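Local coordinates for protein 11R-lipoxygenase (PDB 3VF1) that is a calcium-dependent lipoxygenase with a non-haem iron centre, probably inserting both atoms of molecular oxygen into a lipid substrate, at residues Q388-L393 with V458-K463; A382-H387 with K448-G453; P267-R272 with T309-L314. All coordinates share one frame; numbering follows the deposited sequence.

Overall arrangement
Followed from the N terminus, contact 3 comes first: it closes a loop of 36 residues and sets the loop leading into strand 271-272 against the end of the neighbouring strand 306-310. Contacts 2 and 1 start later, on adjoining pieces of helix 369-410, and their partners follow in the same order, 448-453 and then 458-463, so their mostly helical loops of 60 and 64 residues cross rather than nest. Contact 3 is complete before either begins, but it touches both: Y311 OH bonds D383 OD1 of contact 2, and K463 NZ of contact 1 bonds I313 O. Together they tie one long helix, which carries the iron ligand H392, to an antiparallel sheet, a loop and helix 456-465.

Contact 1: residues Q388-L393 with V458-K463; sequences QMITHL and VTLMQK. With FE2 (Fe (II) ion), chain E.
M389 and M461 meet obliquely, sulfur-bearing chains against each other, where helices 369-410 and 456-465 pack with a crossing angle of -59° between the short segments. The side chain of M389 is bent at both chi2 and chi3, which folds its methyl CE back to lie 3.8 Å from M461 SD. In M461 the extended chi2 (-162°) sends SD out to that methyl, and the chain bends only at chi3. On the way M461 CG passes 3.4 Å from the carbonyl oxygen M389 O, and M461 SD also lies 4.3 Å from L393 CB. An alanine in place of M461 would probably leave the methyl of M389 and the flank of L393 without their partner and open a gap between the helices.

The second pairing has a different geometry. I390 and L460 cross at about a right angle, and I390 CD1 approaches L460 CD1 to 3.8 Å. The other branch, L460 CD2, turns to M389 CB at 4.0 Å, so one leucine spans two successive residues of the long helix.

H392 leaves the same helix in another direction and binds the iron through NE2 at 2.3 Å; H397, H575, N579 and the C-terminal carboxylate of I698 supply the remaining protein ligands, and a water completes the site. Here the helix widens into a pi-type turn, seen in the bond from L393 N to Q388 O. Helix 456-465 thus packs on the iron-bearing helix through apolar side chains, with no hydrogen bond between the two segments.

Contact 2: residues A382-H387 with K448-G453; sequences ADTQYH and KVLSIG
L450 is the first residue of 448-453 to touch the long helix: its CD2 lies 4.1 Å from T384 CG2, and its CB lies 3.7 Å from Q385 OE1. At S451 the hydroxyl OG comes to 3.5 Å from the same amide oxygen. I452 then contributes both backbone and side chain. Its N-H makes a weak hydrogen bond to Q385 OE1, with I452 N 3.4 Å from the oxygen and a fairly straight angle of 155°. Its side chain slides past Q385 in the opposite direction, I452 CG1 3.3 Å from Q385 OE1 and I452 CD1 near Q385 CB. G453 completes a type I turn, its N bonded to L450 O at 3.0 Å. The fold at chi2 (-55°) brings CD of Q385 toward this turn; its other amide atom, NE2, is held by T594 O and C381 O, which helps fix the direction in which OE1 points.

The turn sits between helices 445-449 and 456-465; S451 pairs with M320 through the backbone, and L450 O takes a bond from the R327 side chain (NH1). Helix 582-586 touches T384, whose OG1 bonds S592, while V449 packs on helix 619-632.

Contact 3: residues P267-R272 with T309-L314; sequences PEVIRR and TDYKIL
The phenol ring of Y311 has V269 over one face, the methyl CG1 standing 3.9 Å from CZ. The valine branches toward the hydroxyl end of the ring: CG1 also lies near OH, and V269 CG2 comes to 4.2 Å from Y311 CE2. The two side chains cross at about a right angle. At the rim, the hydroxyl itself is hydrogen-bonded to D383 on helix 369-410, which probably limits how far the ring can shift while V269 packs on its face. V269 CG1 also reaches T309 CB, at 4.0 Å.

Next to this, T309 meets I270 where the backbones come nearest, with the CA atoms of I270 and T309 4.6 Å apart. T309 CG2 is the touching branch, 3.7 Å from I270 CB; it lies anti to the carbonyl carbon, which leaves OG1 in the crowded position between N and C (chi1 58°).

No direct hydrogen bond joins the segments, although strands 271-272 and 306-310 pair antiparallel nearby, through R271 and I308. Water 2 links the two segments instead: it donates to V269 O at 2.7 Å and accepts from D310 N at 3.1 Å. At the end of the strand, D310 OD1 receives a weak Asx-turn bond from K312 N as well as a bond from Q353, and the chain turns into a 3-10 segment.

Where direct strand pairing gives way, then, the contact rests on apolar touches of V269 and I270 with T309 and Y311, plus one water between the backbone groups V269 O and D310 N.

Contact 1: residues Q388-L393 with V458-K463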
ATOM      1  N   GLN A 388      -6.407   2.283  10.687  1.00 24.40           N
ATOM      2  CA  GLN A 388      -5.028   1.858  10.894  1.00 26.13           C
ATOM      3  C   GLN A 388      -4.842   0.361  10.669  1.00 28.40           C
ATOM      4  O   GLN A 388      -3.934  -0.054   9.953  1.00 32.55           O
ATOM      5  CB  GLN A 388      -4.565   2.224  12.305  1.00 25.97           C
ATOM      6  CG  GLN A 388      -4.381   3.713  12.529  1.00 30.89           C
ATOM      7  CD  GLN A 388      -3.276   4.300  11.669  1.00 37.12           C
ATOM      8  OE1 GLN A 388      -2.360   3.594  11.245  1.00 38.26           O
ATOM      9  NE2 GLN A 388      -3.360   5.597  11.402  1.00 35.55           N
ATOM     10  N   MET A 389      -5.705  -0.443  11.277  1.00 27.55           N
ATOM     11  CA  MET A 389      -5.526  -1.890  11.267  1.00 26.90           C
ATOM     12  C   MET A 389      -6.145  -2.570  10.047  1.00 27.23           C
ATOM     13  O   MET A 389      -5.556  -3.493   9.485  1.00 31.83           O
ATOM     14  CB  MET A 389      -6.103  -2.501  12.545  1.00 27.02           C
ATOM     15  CG  MET A 389      -5.531  -1.909  13.824  1.00 27.72           C
ATOM     16  SD  MET A 389      -3.730  -1.761  13.778  1.00 33.41           S
ATOM     17  CE  MET A 389      -3.250  -3.436  13.373  1.00 26.84           C
ATOM     18  N   ILE A 390      -7.324  -2.118   9.634  1.00 23.70           N
ATOM     19  CA  ILE A 390      -8.045  -2.780   8.549  1.00 25.48           C
ATOM     20  C   ILE A 390      -7.809  -2.117   7.196  1.00 27.70           C
ATOM     21  O   ILE A 390      -7.362  -2.767   6.250  1.00 29.26           O
ATOM     22  CB  ILE A 390      -9.561  -2.838   8.832  1.00 26.50           C
ATOM     23  CG1 ILE A 390      -9.835  -3.782  10.005  1.00 26.05           C
ATOM     24  CG2 ILE A 390     -10.320  -3.301   7.594  1.00 23.93           C
ATOM     25  CD1 ILE A 390     -11.294  -3.870  10.407  1.00 30.27           C
ATOM     26  N   THR A 391      -8.107  -0.826   7.103  1.00 25.31           N
ATOM     27  CA  THR A 391      -8.009  -0.116   5.832  1.00 26.49           C
ATOM     28  C   THR A 391      -6.570  -0.025   5.336  1.00 27.58           C
ATOM     29  O   THR A 391      -6.310  -0.173   4.143  1.00 26.04           O
ATOM     30  CB  THR A 391      -8.583   1.306   5.934  1.00 26.15           C
ATOM     31  OG1 THR A 391      -9.947   1.241   6.368  1.00 29.74           O
ATOM     32  CG2 THR A 391      -8.508   2.012   4.585  1.00 25.85           C
ATOM     33  N   HIS A 392      -5.636   0.221   6.248  1.00 26.09           N
ATOM     34  CA  HIS A 392      -4.244   0.415   5.856  1.00 26.83           C
ATOM     35  C   HIS A 392      -3.428  -0.870   5.922  1.00 29.09           C
ATOM     36  O   HIS A 392      -3.058  -1.423   4.892  1.00 32.83           O
ATOM     37  CB  HIS A 392      -3.584   1.493   6.715  1.00 28.47           C
ATOM     38  CG  HIS A 392      -2.144   1.731   6.378  1.00 33.36           C
ATOM     39  ND1 HIS A 392      -1.153   1.776   7.334  1.00 34.39           N
ATOM     40  CD2 HIS A 392      -1.528   1.927   5.188  1.00 32.91           C
ATOM     41  CE1 HIS A 392       0.011   1.996   6.749  1.00 35.35           C
ATOM     42  NE2 HIS A 392      -0.188   2.091   5.446  1.00 33.95           N
ATOM     43  N   LEU A 393      -3.149  -1.347   7.129  1.00 28.32           N
ATOM     44  CA  LEU A 393      -2.250  -2.487   7.298  1.00 30.94           C
ATOM     45  C   LEU A 393      -2.776  -3.764   6.643  1.00 29.24           C
ATOM     46  O   LEU A 393      -2.106  -4.345   5.793  1.00 31.02           O
ATOM     47  CB  LEU A 393      -1.957  -2.723   8.782  1.00 27.26           C
ATOM     48  CG  LEU A 393      -1.085  -1.644   9.431  1.00 35.77           C
ATOM     49  CD1 LEU A 393      -0.921  -1.894  10.925  1.00 39.00           C
ATOM     50  CD2 LEU A 393       0.276  -1.571   8.755  1.00 33.55           C
ATOM     51  N   VAL A 458      -4.337  -6.826  16.517  1.00 32.07           N
ATOM     52  CA  VAL A 458      -4.183  -8.000  15.666  1.00 33.88           C
ATOM     53  C   VAL A 458      -5.516  -8.721  15.534  1.00 33.21           C
ATOM     54  O   VAL A 458      -5.868  -9.209  14.463  1.00 32.33           O
ATOM     55  CB  VAL A 458      -3.140  -8.984  16.228  1.00 34.52           C
ATOM     56  CG1 VAL A 458      -3.049 -10.220  15.344  1.00 35.76           C
ATOM     57  CG2 VAL A 458      -1.783  -8.312  16.345  1.00 34.23           C
ATOM     58  N   THR A 459      -6.256  -8.780  16.634  1.00 34.79           N
ATOM     59  CA  THR A 459      -7.552  -9.445  16.657  1.00 33.18           C
ATOM     60  C   THR A 459      -8.538  -8.761  15.714  1.00 32.36           C
ATOM     61  O   THR A 459      -9.390  -9.417  15.119  1.00 29.30           O
ATOM     62  CB  THR A 459      -8.141  -9.462  18.081  1.00 35.33           C
ATOM     63  OG1 THR A 459      -7.214 -10.087  18.977  1.00 37.74           O
ATOM     64  CG2 THR A 459      -9.461 -10.217  18.113  1.00 32.04           C
ATOM     65  N   LEU A 460      -8.419  -7.443  15.578  1.00 31.89           N
ATOM     66  CA  LEU A 460      -9.296  -6.687  14.689  1.00 30.74           C
ATOM     67  C   LEU A 460      -9.030  -7.055  13.233  1.00 32.79           C
ATOM     68  O   LEU A 460      -9.957  -7.172  12.432  1.00 31.16           O
ATOM     69  CB  LEU A 460      -9.103  -5.183  14.891  1.00 28.33           C
ATOM     70  CG  LEU A 460      -9.952  -4.278  13.994  1.00 26.94           C
ATOM     71  CD1 LEU A 460     -11.431  -4.589  14.150  1.00 25.15           C
ATOM     72  CD2 LEU A 460      -9.676  -2.817  14.305  1.00 26.82           C
ATOM     73  N   MET A 461      -7.757  -7.231  12.893  1.00 31.63           N
ATOM     74  CA  MET A 461      -7.381  -7.643  11.548  1.00 29.84           C
ATOM     75  C   MET A 461      -7.903  -9.043  11.256  1.00 31.88           C
ATOM     76  O   MET A 461      -8.478  -9.296  10.199  1.00 33.60           O
ATOM     77  CB  MET A 461      -5.862  -7.616  11.387  1.00 27.14           C
ATOM     78  CG  MET A 461      -5.264  -6.222  11.434  1.00 27.90           C
ATOM     79  SD  MET A 461      -3.602  -6.159  10.750  1.00 32.74           S
ATOM     80  CE  MET A 461      -2.721  -7.224  11.891  1.00 32.20           C
ATOM     81  N   GLN A 462      -7.698  -9.949  12.205  1.00 31.25           N
ATOM     82  CA  GLN A 462      -8.143 -11.326  12.058  1.00 30.57           C
ATOM     83  C   GLN A 462      -9.651 -11.390  11.870  1.00 31.16           C
ATOM     84  O   GLN A 462     -10.159 -12.224  11.121  1.00 32.54           O
ATOM     85  CB  GLN A 462      -7.739 -12.145  13.282  1.00 30.84           C
ATOM     86  CG  GLN A 462      -6.239 -12.323  13.435  1.00 31.24           C
ATOM     87  CD  GLN A 462      -5.864 -13.047  14.712  1.00 34.22           C
ATOM     88  OE1 GLN A 462      -6.438 -12.794  15.772  1.00 34.39           O
ATOM     89  NE2 GLN A 462      -4.901 -13.958  14.616  1.00 34.84           N
ATOM     90  N   LYS A 463     -10.366 -10.503  12.553  1.00 32.36           N
ATOM     91  CA  LYS A 463     -11.821 -10.500  12.498  1.00 33.05           C
ATOM     92  C   LYS A 463     -12.321 -10.069  11.124  1.00 32.02           C
ATOM     93  O   LYS A 463     -13.314 -10.599  10.625  1.00 33.24           O
ATOM     94  CB  LYS A 463     -12.395  -9.585  13.580  1.00 32.00           C
ATOM     95  CG  LYS A 463     -13.900  -9.704  13.743  1.00 35.76           C
ATOM     96  CD  LYS A 463     -14.401  -8.902  14.933  1.00 36.19           C
ATOM     97  CE  LYS A 463     -15.901  -9.063  15.116  1.00 32.61           C
ATOM     98  NZ  LYS A 463     -16.423  -8.235  16.235  1.00 38.16           N
TER
HETATM   99 FE   FE2 E 701       1.789   1.954   4.317  1.00 40.14          FE
HETATM  100  O   HOH W   1       2.935   3.149   5.980  1.00 43.10           O

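Contact 2: residues A382-H387 with K448-G453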
ATOM      1  N   ALA A 382     -13.220   5.519  16.857  1.00 26.64           N
ATOM      2  CA  ALA A 382     -13.550   4.195  16.351  1.00 24.86           C
ATOM      3  C   ALA A 382     -13.045   4.043  14.920  1.00 25.71           C
ATOM      4  O   ALA A 382     -12.482   3.008  14.552  1.00 28.29           O
ATOM      5  CB  ALA A 382     -15.049   3.965  16.410  1.00 21.78           C
ATOM      6  N   ASP A 383     -13.247   5.082  14.115  1.00 23.97           N
ATOM      7  CA  ASP A 383     -12.848   5.055  12.713  1.00 25.23           C
ATOM      8  C   ASP A 383     -11.335   4.928  12.578  1.00 23.88           C
ATOM      9  O   ASP A 383     -10.841   4.285  11.653  1.00 27.51           O
ATOM     10  CB  ASP A 383     -13.337   6.315  11.995  1.00 23.95           C
ATOM     11  CG  ASP A 383     -13.036   6.292  10.508  1.00 29.94           C
ATOM     12  OD1 ASP A 383     -13.808   5.663   9.752  1.00 26.26           O
ATOM     13  OD2 ASP A 383     -12.028   6.905  10.098  1.00 34.71           O
ATOM     14  N   THR A 384     -10.605   5.540  13.503  1.00 23.34           N
ATOM     15  CA  THR A 384      -9.147   5.465  13.497  1.00 25.26           C
ATOM     16  C   THR A 384      -8.681   4.028  13.690  1.00 26.67           C
ATOM     17  O   THR A 384      -7.765   3.570  13.009  1.00 27.97           O
ATOM     18  CB  THR A 384      -8.529   6.340  14.603  1.00 25.41           C
ATOM     19  OG1 THR A 384      -8.841   7.716  14.357  1.00 26.42           O
ATOM     20  CG2 THR A 384      -7.017   6.161  14.643  1.00 26.54           C
ATOM     21  N   GLN A 385      -9.314   3.322  14.622  1.00 25.05           N
ATOM     22  CA  GLN A 385      -8.984   1.924  14.869  1.00 27.57           C
ATOM     23  C   GLN A 385      -9.152   1.157  13.567  1.00 27.21           C
ATOM     24  O   GLN A 385      -8.285   0.382  13.165  1.00 26.63           O
ATOM     25  CB  GLN A 385      -9.899   1.311  15.937  1.00 27.30           C
ATOM     26  CG  GLN A 385     -10.134   2.164  17.176  1.00 27.33           C
ATOM     27  CD  GLN A 385      -8.849   2.586  17.857  1.00 29.92           C
ATOM     28  OE1 GLN A 385      -8.092   1.750  18.348  1.00 32.38           O
ATOM     29  NE2 GLN A 385      -8.597   3.891  17.891  1.00 25.81           N
ATOM     30  N   TYR A 386     -10.285   1.392  12.912  1.00 25.00           N
ATOM     31  CA  TYR A 386     -10.618   0.724  11.663  1.00 25.42           C
ATOM     32  C   TYR A 386      -9.602   1.062  10.575  1.00 25.21           C
ATOM     33  O   TYR A 386      -9.117   0.178   9.875  1.00 24.87           O
ATOM     34  CB  TYR A 386     -12.021   1.143  11.217  1.00 25.70           C
ATOM     35  CG  TYR A 386     -12.597   0.310  10.095  1.00 26.69           C
ATOM     36  CD1 TYR A 386     -12.134   0.445   8.791  1.00 25.32           C
ATOM     37  CD2 TYR A 386     -13.617  -0.601  10.335  1.00 27.57           C
ATOM     38  CE1 TYR A 386     -12.665  -0.311   7.762  1.00 24.50           C
ATOM     39  CE2 TYR A 386     -14.154  -1.361   9.314  1.00 27.43           C
ATOM     40  CZ  TYR A 386     -13.673  -1.211   8.029  1.00 27.70           C
ATOM     41  OH  TYR A 386     -14.205  -1.967   7.011  1.00 27.23           O
ATOM     42  N   HIS A 387      -9.275   2.343  10.442  1.00 24.64           N
ATOM     43  CA  HIS A 387      -8.386   2.788   9.373  1.00 26.14           C
ATOM     44  C   HIS A 387      -6.984   2.200   9.494  1.00 24.75           C
ATOM     45  O   HIS A 387      -6.434   1.688   8.523  1.00 27.26           O
ATOM     46  CB  HIS A 387      -8.282   4.311   9.349  1.00 25.12           C
ATOM     47  CG  HIS A 387      -7.153   4.816   8.507  1.00 26.06           C
ATOM     48  ND1 HIS A 387      -6.006   5.356   9.048  1.00 28.63           N
ATOM     49  CD2 HIS A 387      -6.986   4.844   7.165  1.00 29.50           C
ATOM     50  CE1 HIS A 387      -5.186   5.707   8.074  1.00 28.08           C
ATOM     51  NE2 HIS A 387      -5.756   5.406   6.921  1.00 29.44           N
ATOM     52  N   LYS A 448       1.235   1.456  20.837  1.00 37.61           N
ATOM     53  CA  LYS A 448       1.505   2.632  21.664  1.00 36.41           C
ATOM     54  C   LYS A 448       0.509   3.781  21.473  1.00 37.24           C
ATOM     55  O   LYS A 448       0.442   4.680  22.309  1.00 38.60           O
ATOM     56  CB  LYS A 448       2.918   3.159  21.392  1.00 36.90           C
ATOM     57  CG  LYS A 448       4.039   2.208  21.776  1.00 39.06           C
ATOM     58  CD  LYS A 448       5.385   2.918  21.748  1.00 46.78           C
ATOM     59  CE  LYS A 448       6.540   1.970  22.034  1.00 48.43           C
ATOM     60  NZ  LYS A 448       6.859   1.103  20.867  1.00 55.36           N
ATOM     61  N   VAL A 449      -0.253   3.762  20.382  1.00 37.33           N
ATOM     62  CA  VAL A 449      -1.119   4.897  20.053  1.00 33.14           C
ATOM     63  C   VAL A 449      -2.610   4.555  19.967  1.00 30.91           C
ATOM     64  O   VAL A 449      -3.456   5.431  20.127  1.00 33.81           O
ATOM     65  CB  VAL A 449      -0.694   5.553  18.720  1.00 34.34           C
ATOM     66  CG1 VAL A 449       0.779   5.924  18.761  1.00 34.05           C
ATOM     67  CG2 VAL A 449      -0.985   4.630  17.547  1.00 33.94           C
ATOM     68  N   LEU A 450      -2.929   3.292  19.708  1.00 33.15           N
ATOM     69  CA  LEU A 450      -4.319   2.874  19.570  1.00 30.57           C
ATOM     70  C   LEU A 450      -4.887   2.401  20.902  1.00 32.53           C
ATOM     71  O   LEU A 450      -4.182   1.785  21.700  1.00 32.74           O
ATOM     72  CB  LEU A 450      -4.435   1.747  18.544  1.00 34.44           C
ATOM     73  CG  LEU A 450      -4.053   2.091  17.105  1.00 32.74           C
ATOM     74  CD1 LEU A 450      -4.183   0.856  16.231  1.00 33.52           C
ATOM     75  CD2 LEU A 450      -4.915   3.225  16.572  1.00 31.81           C
ATOM     76  N   SER A 451      -6.165   2.682  21.137  1.00 32.95           N
ATOM     77  CA  SER A 451      -6.814   2.238  22.366  1.00 31.32           C
ATOM     78  C   SER A 451      -7.061   0.733  22.341  1.00 32.38           C
ATOM     79  O   SER A 451      -7.159   0.101  23.392  1.00 33.57           O
ATOM     80  CB  SER A 451      -8.122   2.997  22.605  1.00 30.14           C
ATOM     81  OG  SER A 451      -9.041   2.796  21.552  1.00 37.67           O
ATOM     82  N   ILE A 452      -7.154   0.156  21.144  1.00 33.53           N
ATOM     83  CA  ILE A 452      -7.266  -1.296  21.021  1.00 33.78           C
ATOM     84  C   ILE A 452      -5.887  -1.945  21.072  1.00 32.51           C
ATOM     85  O   ILE A 452      -5.754  -3.151  20.868  1.00 31.64           O
ATOM     86  CB  ILE A 452      -7.990  -1.737  19.727  1.00 32.25           C
ATOM     87  CG1 ILE A 452      -7.160  -1.392  18.487  1.00 29.37           C
ATOM     88  CG2 ILE A 452      -9.379  -1.111  19.661  1.00 33.03           C
ATOM     89  CD1 ILE A 452      -7.755  -1.912  17.197  1.00 30.37           C
ATOM     90  N   GLY A 453      -4.864  -1.140  21.342  1.00 34.39           N
ATOM     91  CA  GLY A 453      -3.531  -1.662  21.567  1.00 35.73           C
ATOM     92  C   GLY A 453      -3.543  -2.576  22.775  1.00 38.65           C
ATOM     93  O   GLY A 453      -4.461  -2.521  23.593  1.00 34.44           O
TER

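Contact 3: residues P267-R272 with T309-L314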
ATOM      1  N   PRO A 267     -12.183   6.072   3.468  1.00 29.05           N
ATOM      2  CA  PRO A 267     -13.471   6.182   2.779  1.00 28.07           C
ATOM      3  C   PRO A 267     -14.129   4.824   2.534  1.00 30.22           C
ATOM      4  O   PRO A 267     -14.850   4.671   1.549  1.00 32.57           O
ATOM      5  CB  PRO A 267     -13.076   6.816   1.448  1.00 27.74           C
ATOM      6  CG  PRO A 267     -11.723   6.225   1.166  1.00 29.26           C
ATOM      7  CD  PRO A 267     -11.065   5.975   2.511  1.00 27.28           C
ATOM      8  N   GLU A 268     -13.895   3.860   3.421  1.00 30.76           N
ATOM      9  CA  GLU A 268     -14.345   2.489   3.196  1.00 30.58           C
ATOM     10  C   GLU A 268     -15.581   2.088   3.999  1.00 31.77           C
ATOM     11  O   GLU A 268     -16.095   0.984   3.827  1.00 37.28           O
ATOM     12  CB  GLU A 268     -13.215   1.512   3.530  1.00 32.24           C
ATOM     13  CG  GLU A 268     -12.093   1.472   2.509  1.00 38.12           C
ATOM     14  CD  GLU A 268     -11.166   0.286   2.720  1.00 45.21           C
ATOM     15  OE1 GLU A 268     -11.075  -0.202   3.871  1.00 35.89           O
ATOM     16  OE2 GLU A 268     -10.540  -0.165   1.737  1.00 42.92           O
ATOM     17  N   VAL A 269     -16.061   2.968   4.870  1.00 32.23           N
ATOM     18  CA  VAL A 269     -17.086   2.576   5.835  1.00 30.65           C
ATOM     19  C   VAL A 269     -18.482   3.107   5.513  1.00 29.26           C
ATOM     20  O   VAL A 269     -19.452   2.351   5.530  1.00 34.60           O
ATOM     21  CB  VAL A 269     -16.701   3.017   7.259  1.00 30.13           C
ATOM     22  CG1 VAL A 269     -17.743   2.540   8.259  1.00 29.43           C
ATOM     23  CG2 VAL A 269     -15.327   2.473   7.623  1.00 30.68           C
ATOM     24  N   ILE A 270     -18.589   4.399   5.226  1.00 25.69           N
ATOM     25  CA  ILE A 270     -19.896   5.015   5.027  1.00 25.22           C
ATOM     26  C   ILE A 270     -20.644   4.373   3.863  1.00 26.89           C
ATOM     27  O   ILE A 270     -20.043   4.000   2.857  1.00 27.13           O
ATOM     28  CB  ILE A 270     -19.781   6.531   4.785  1.00 25.31           C
ATOM     29  CG1 ILE A 270     -21.166   7.179   4.830  1.00 27.93           C
ATOM     30  CG2 ILE A 270     -19.100   6.812   3.450  1.00 25.54           C
ATOM     31  CD1 ILE A 270     -21.129   8.687   4.969  1.00 28.83           C
ATOM     32  N   ARG A 271     -21.959   4.242   4.009  1.00 25.74           N
ATOM     33  CA  ARG A 271     -22.788   3.666   2.958  1.00 26.81           C
ATOM     34  C   ARG A 271     -24.235   4.126   3.077  1.00 28.21           C
ATOM     35  O   ARG A 271     -24.690   4.502   4.155  1.00 26.97           O
ATOM     36  CB  ARG A 271     -22.733   2.140   3.012  1.00 29.18           C
ATOM     37  CG  ARG A 271     -23.398   1.532   4.232  1.00 28.82           C
ATOM     38  CD  ARG A 271     -23.254   0.026   4.224  1.00 37.71           C
ATOM     39  NE  ARG A 271     -23.769  -0.549   2.983  1.00 50.94           N
ATOM     40  CZ  ARG A 271     -23.339  -1.684   2.438  1.00 52.86           C
ATOM     41  NH1 ARG A 271     -22.373  -2.389   3.014  1.00 52.85           N
ATOM     42  NH2 ARG A 271     -23.875  -2.113   1.304  1.00 47.42           N
ATOM     43  N   ARG A 272     -24.955   4.094   1.959  1.00 27.79           N
ATOM     44  CA  ARG A 272     -26.359   4.480   1.949  1.00 28.49           C
ATOM     45  C   ARG A 272     -27.161   3.600   2.899  1.00 29.38           C
ATOM     46  O   ARG A 272     -26.906   2.403   3.015  1.00 29.23           O
ATOM     47  CB  ARG A 272     -26.935   4.387   0.535  1.00 30.11           C
ATOM     48  CG  ARG A 272     -28.439   4.602   0.477  1.00 37.70           C
ATOM     49  CD  ARG A 272     -28.966   4.574  -0.950  1.00 45.57           C
ATOM     50  NE  ARG A 272     -30.424   4.655  -0.983  1.00 52.84           N
ATOM     51  CZ  ARG A 272     -31.148   4.796  -2.090  1.00 55.81           C
ATOM     52  NH1 ARG A 272     -30.556   4.878  -3.275  1.00 57.99           N
ATOM     53  NH2 ARG A 272     -32.471   4.860  -2.011  1.00 50.29           N
ATOM     54  N   THR A 309     -22.477   5.008   9.170  1.00 23.92           N
ATOM     55  CA  THR A 309     -21.188   4.384   9.444  1.00 24.55           C
ATOM     56  C   THR A 309     -21.309   3.491  10.675  1.00 28.95           C
ATOM     57  O   THR A 309     -21.333   3.980  11.805  1.00 26.69           O
ATOM     58  CB  THR A 309     -20.083   5.432   9.698  1.00 27.54           C
ATOM     59  OG1 THR A 309     -20.449   6.266  10.802  1.00 27.11           O
ATOM     60  CG2 THR A 309     -19.862   6.297   8.466  1.00 27.26           C
ATOM     61  N   ASP A 310     -21.385   2.183  10.448  1.00 30.34           N
ATOM     62  CA  ASP A 310     -21.579   1.221  11.527  1.00 27.30           C
ATOM     63  C   ASP A 310     -20.273   0.505  11.856  1.00 26.46           C
ATOM     64  O   ASP A 310     -19.711  -0.192  11.012  1.00 30.45           O
ATOM     65  CB  ASP A 310     -22.645   0.198  11.123  1.00 27.28           C
ATOM     66  CG  ASP A 310     -22.967  -0.785  12.235  1.00 33.09           C
ATOM     67  OD1 ASP A 310     -22.175  -0.887  13.196  1.00 34.50           O
ATOM     68  OD2 ASP A 310     -24.014  -1.462  12.146  1.00 37.16           O
ATOM     69  N   TYR A 311     -19.804   0.670  13.089  1.00 24.94           N
ATOM     70  CA  TYR A 311     -18.550   0.060  13.523  1.00 26.04           C
ATOM     71  C   TYR A 311     -18.790  -1.147  14.426  1.00 29.22           C
ATOM     72  O   TYR A 311     -18.107  -1.339  15.431  1.00 28.47           O
ATOM     73  CB  TYR A 311     -17.680   1.102  14.225  1.00 23.97           C
ATOM     74  CG  TYR A 311     -17.272   2.219  13.295  1.00 26.02           C
ATOM     75  CD1 TYR A 311     -18.102   3.311  13.085  1.00 24.53           C
ATOM     76  CD2 TYR A 311     -16.068   2.167  12.607  1.00 25.00           C
ATOM     77  CE1 TYR A 311     -17.739   4.325  12.223  1.00 26.09           C
ATOM     78  CE2 TYR A 311     -15.696   3.176  11.746  1.00 24.54           C
ATOM     79  CZ  TYR A 311     -16.535   4.252  11.557  1.00 25.64           C
ATOM     80  OH  TYR A 311     -16.165   5.257  10.696  1.00 30.66           O
ATOM     81  N   LYS A 312     -19.767  -1.962  14.044  1.00 31.95           N
ATOM     82  CA  LYS A 312     -20.087  -3.186  14.767  1.00 29.80           C
ATOM     83  C   LYS A 312     -18.864  -4.080  14.951  1.00 29.35           C
ATOM     84  O   LYS A 312     -18.762  -4.804  15.937  1.00 30.06           O
ATOM     85  CB  LYS A 312     -21.171  -3.959  14.015  1.00 33.35           C
ATOM     86  CG  LYS A 312     -21.552  -5.279  14.657  1.00 39.37           C
ATOM     87  CD  LYS A 312     -22.721  -5.927  13.936  1.00 47.81           C
ATOM     88  CE  LYS A 312     -23.183  -7.189  14.646  1.00 57.90           C
ATOM     89  NZ  LYS A 312     -24.404  -7.767  14.015  1.00 63.25           N
ATOM     90  N   ILE A 313     -17.940  -4.031  13.998  1.00 28.28           N
ATOM     91  CA  ILE A 313     -16.796  -4.938  14.002  1.00 30.15           C
ATOM     92  C   ILE A 313     -15.910  -4.762  15.238  1.00 31.47           C
ATOM     93  O   ILE A 313     -15.171  -5.671  15.609  1.00 36.07           O
ATOM     94  CB  ILE A 313     -15.938  -4.775  12.726  1.00 27.95           C
ATOM     95  CG1 ILE A 313     -14.918  -5.911  12.630  1.00 29.99           C
ATOM     96  CG2 ILE A 313     -15.242  -3.418  12.711  1.00 28.13           C
ATOM     97  CD1 ILE A 313     -14.225  -6.000  11.288  1.00 32.10           C
ATOM     98  N   LEU A 314     -15.990  -3.600  15.876  1.00 30.56           N
ATOM     99  CA  LEU A 314     -15.198  -3.339  17.074  1.00 31.01           C
ATOM    100  C   LEU A 314     -15.736  -4.089  18.289  1.00 32.30           C
ATOM    101  O   LEU A 314     -15.083  -4.153  19.331  1.00 33.19           O
ATOM    102  CB  LEU A 314     -15.155  -1.839  17.370  1.00 26.97           C
ATOM    103  CG  LEU A 314     -14.241  -1.023  16.455  1.00 28.96           C
ATOM    104  CD1 LEU A 314     -14.434   0.467  16.687  1.00 29.78           C
ATOM    105  CD2 LEU A 314     -12.790  -1.415  16.677  1.00 30.07           C
TER
HETATM  106  O   HOH W   2     -21.146   1.502   7.474  1.00 28.22           O